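Pirin family protein (Acinetobacter baumannii, PDB 6D0P) is a metal-binding bicupin of the pirin family that probably acts as a quercetin 2,3-dioxygenase, with one iron ion expected per subunit. Local coordinates at residues A[272-275]-A[276-280]. Sequence-based numbering, arbitrary orientation.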
ATOM      1  N   ALA A 272     -22.716   5.231  12.529  1.00 29.90           N
ATOM      2  CA  ALA A 272     -23.013   4.467  13.758  1.00 29.47           C
ATOM      3  C   ALA A 272     -21.865   3.491  14.065  1.00 27.20           C
ATOM      4  O   ALA A 272     -21.476   3.327  15.220  1.00 26.08           O
ATOM      5  CB  ALA A 272     -24.326   3.734  13.608  1.00 30.76           C
ATOM      6  N   GLU A 273     -21.318   2.845  13.030  1.00 26.24           N
ATOM      7  CA  GLU A 273     -20.194   1.920  13.227  1.00 24.68           C
ATOM      8  C   GLU A 273     -18.953   2.691  13.694  1.00 23.71           C
ATOM      9  O   GLU A 273     -18.175   2.170  14.486  1.00 22.61           O
ATOM     10  CB  GLU A 273     -19.873   1.151  11.946  1.00 25.13           C
ATOM     11  CG  GLU A 273     -20.889   0.073  11.604  1.00 25.92           C
ATOM     12  CD  GLU A 273     -20.820  -0.399  10.157  1.00 27.20           C
ATOM     13  OE1 GLU A 273     -20.157   0.283   9.327  1.00 27.24           O
ATOM     14  OE2 GLU A 273     -21.447  -1.436   9.843  1.00 28.44           O
ATOM     15  N   ILE A 274     -18.746   3.906  13.182  1.00 24.29           N
ATOM     16  CA  ILE A 274     -17.617   4.745  13.611  1.00 24.50           C
ATOM     17  C   ILE A 274     -17.800   5.091  15.100  1.00 24.90           C
ATOM     18  O   ILE A 274     -16.851   5.035  15.857  1.00 23.65           O
ATOM     19  CB  ILE A 274     -17.464   6.005  12.725  1.00 25.99           C
ATOM     20  CG1 ILE A 274     -16.910   5.656  11.337  1.00 26.00           C
ATOM     21  CG2 ILE A 274     -16.597   7.057  13.403  1.00 26.40           C
ATOM     22  CD1 ILE A 274     -15.581   4.954  11.359  1.00 24.73           C
HETATM   23  N   MSE A 275     -19.030   5.403  15.510  1.00 26.84           N
HETATM   24  CA  MSE A 275     -19.309   5.743  16.918  1.00 28.70           C
HETATM   25  C   MSE A 275     -18.965   4.535  17.798  1.00 26.90           C
HETATM   26  O   MSE A 275     -18.387   4.688  18.864  1.00 25.69           O
HETATM   27  CB  MSE A 275     -20.769   6.155  17.116  1.00 32.21           C
HETATM   28  CG  MSE A 275     -21.143   7.438  16.375  1.00 37.79           C
HETATM   29 SE   MSE A 275     -20.299   8.966  17.310  1.00 46.63          SE
HETATM   30  CE  MSE A 275     -21.767   9.367  18.580  1.00 46.10           C
ATOM     31  N   GLU A 276     -19.309   3.335  17.342  1.00 26.41           N
ATOM     32  CA  GLU A 276     -19.010   2.095  18.099  1.00 26.44           C
ATOM     33  C   GLU A 276     -17.488   1.889  18.189  1.00 24.17           C
ATOM     34  O   GLU A 276     -16.973   1.510  19.240  1.00 23.16           O
ATOM     35  CB  GLU A 276     -19.671   0.880  17.442  1.00 28.91           C
ATOM     36  CG  GLU A 276     -21.187   0.893  17.537  1.00 33.56           C
ATOM     37  CD  GLU A 276     -21.878  -0.276  16.845  1.00 39.31           C
ATOM     38  OE1 GLU A 276     -22.783  -0.876  17.482  1.00 48.34           O
ATOM     39  OE2 GLU A 276     -21.528  -0.582  15.660  1.00 39.48           O
ATOM     40  N   ALA A 277     -16.766   2.138  17.099  1.00 22.94           N
ATOM     41  CA  ALA A 277     -15.302   2.001  17.103  1.00 22.09           C
ATOM     42  C   ALA A 277     -14.674   2.983  18.103  1.00 22.21           C
ATOM     43  O   ALA A 277     -13.807   2.616  18.868  1.00 21.38           O
ATOM     44  CB  ALA A 277     -14.744   2.225  15.719  1.00 22.07           C
ATOM     45  N   ILE A 278     -15.093   4.238  18.042  1.00 23.30           N
ATOM     46  CA  ILE A 278     -14.617   5.272  18.957  1.00 24.25           C
ATOM     47  C   ILE A 278     -14.869   4.847  20.405  1.00 24.17           C
ATOM     48  O   ILE A 278     -13.965   4.944  21.254  1.00 24.27           O
ATOM     49  CB  ILE A 278     -15.315   6.614  18.662  1.00 25.51           C
ATOM     50  CG1 ILE A 278     -14.835   7.200  17.339  1.00 26.32           C
ATOM     51  CG2 ILE A 278     -15.127   7.590  19.817  1.00 26.31           C
ATOM     52  CD1 ILE A 278     -15.649   8.383  16.873  1.00 28.33           C
ATOM     53  N   ASN A 279     -16.087   4.396  20.683  1.00 24.59           N
ATOM     54  CA  ASN A 279     -16.471   4.000  22.052  1.00 24.99           C
ATOM     55  C   ASN A 279     -15.636   2.794  22.515  1.00 25.06           C
ATOM     56  O   ASN A 279     -15.137   2.800  23.643  1.00 25.02           O
ATOM     57  CB  ASN A 279     -17.981   3.783  22.167  1.00 25.43           C
ATOM     58  CG  ASN A 279     -18.736   5.093  22.073  1.00 26.51           C
ATOM     59  OD1 ASN A 279     -18.145   6.158  22.228  1.00 26.36           O
ATOM     60  ND2 ASN A 279     -20.034   5.030  21.823  1.00 27.88           N
ATOM     61  N   ASP A 280     -15.497   1.787  21.665  1.00 24.61           N
ATOM     62  CA  ASP A 280     -14.712   0.588  21.981  1.00 25.21           C
ATOM     63  C   ASP A 280     -13.264   0.978  22.307  1.00 25.13           C
ATOM     64  O   ASP A 280     -12.691   0.526  23.315  1.00 25.79           O
ATOM     65  CB  ASP A 280     -14.733  -0.415  20.823  1.00 24.86           C
ATOM     66  CG  ASP A 280     -16.056  -1.146  20.636  1.00 26.07           C
ATOM     67  OD1 ASP A 280     -16.919  -1.040  21.541  1.00 26.94           O
ATOM     68  OD2 ASP A 280     -16.229  -1.805  19.572  1.00 26.26           O
TER
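Ile274 and Ile278 touch one helical turn apart, on the same face of helix 271-282. The CG2 methyl of Ile274 meets CD1 of Ile278 at 3.8 Å, and the two side chains lie at a slant to each other. Ile278 holds CG1 beside its backbone N (chi1 -70°) and is extended beyond it. Its CG1 lies 3.3 Å from Ile274 O, and this branch touches both that carbonyl oxygen and, through CD1, the CG2 methyl of Ile274.

Four backbone hydrogen bonds of the i to i+4 kind join the two segments, which makes this a regular alpha-helix. Ile278 N to Ile274 O is the straightest, at 2.9 Å with an N-H...O angle of 172°. Glu276 N, Ala277 N and Asn279 N bind the carbonyls of Ala272, Glu273 and Met275.

Glu276 has CG beside its backbone N (chi1 -68°), 3.4 Å from Ala272 O, and its chain then runs on extended. Its OE2 comes to 4.2 Å from CG of Glu273. The OE2 atoms of Glu273 and Glu276 are 5.9 Å apart, a like-charge pair that is not in contact. Glu273 OE1 accepts a hydrogen bond from Asn269 N, while Thr270 OG1 is bonded to Glu273 N. Both bonds lie at the start of the helix, to two successive residues.

Although late in the sequence, the helix lies at the outer side of the N-terminal, metal-binding cupin; the side chain of Ala277 is about 10 Å from that of the manganese ligand His66. Ile274 and Ile278 rest on Tyr263 of strand 261-263. Ile274 and Ala277 cover Phe266 of strand 266-268. Ala277 also touches Arg67, which forms a salt bridge with Asp280 and directly follows His66.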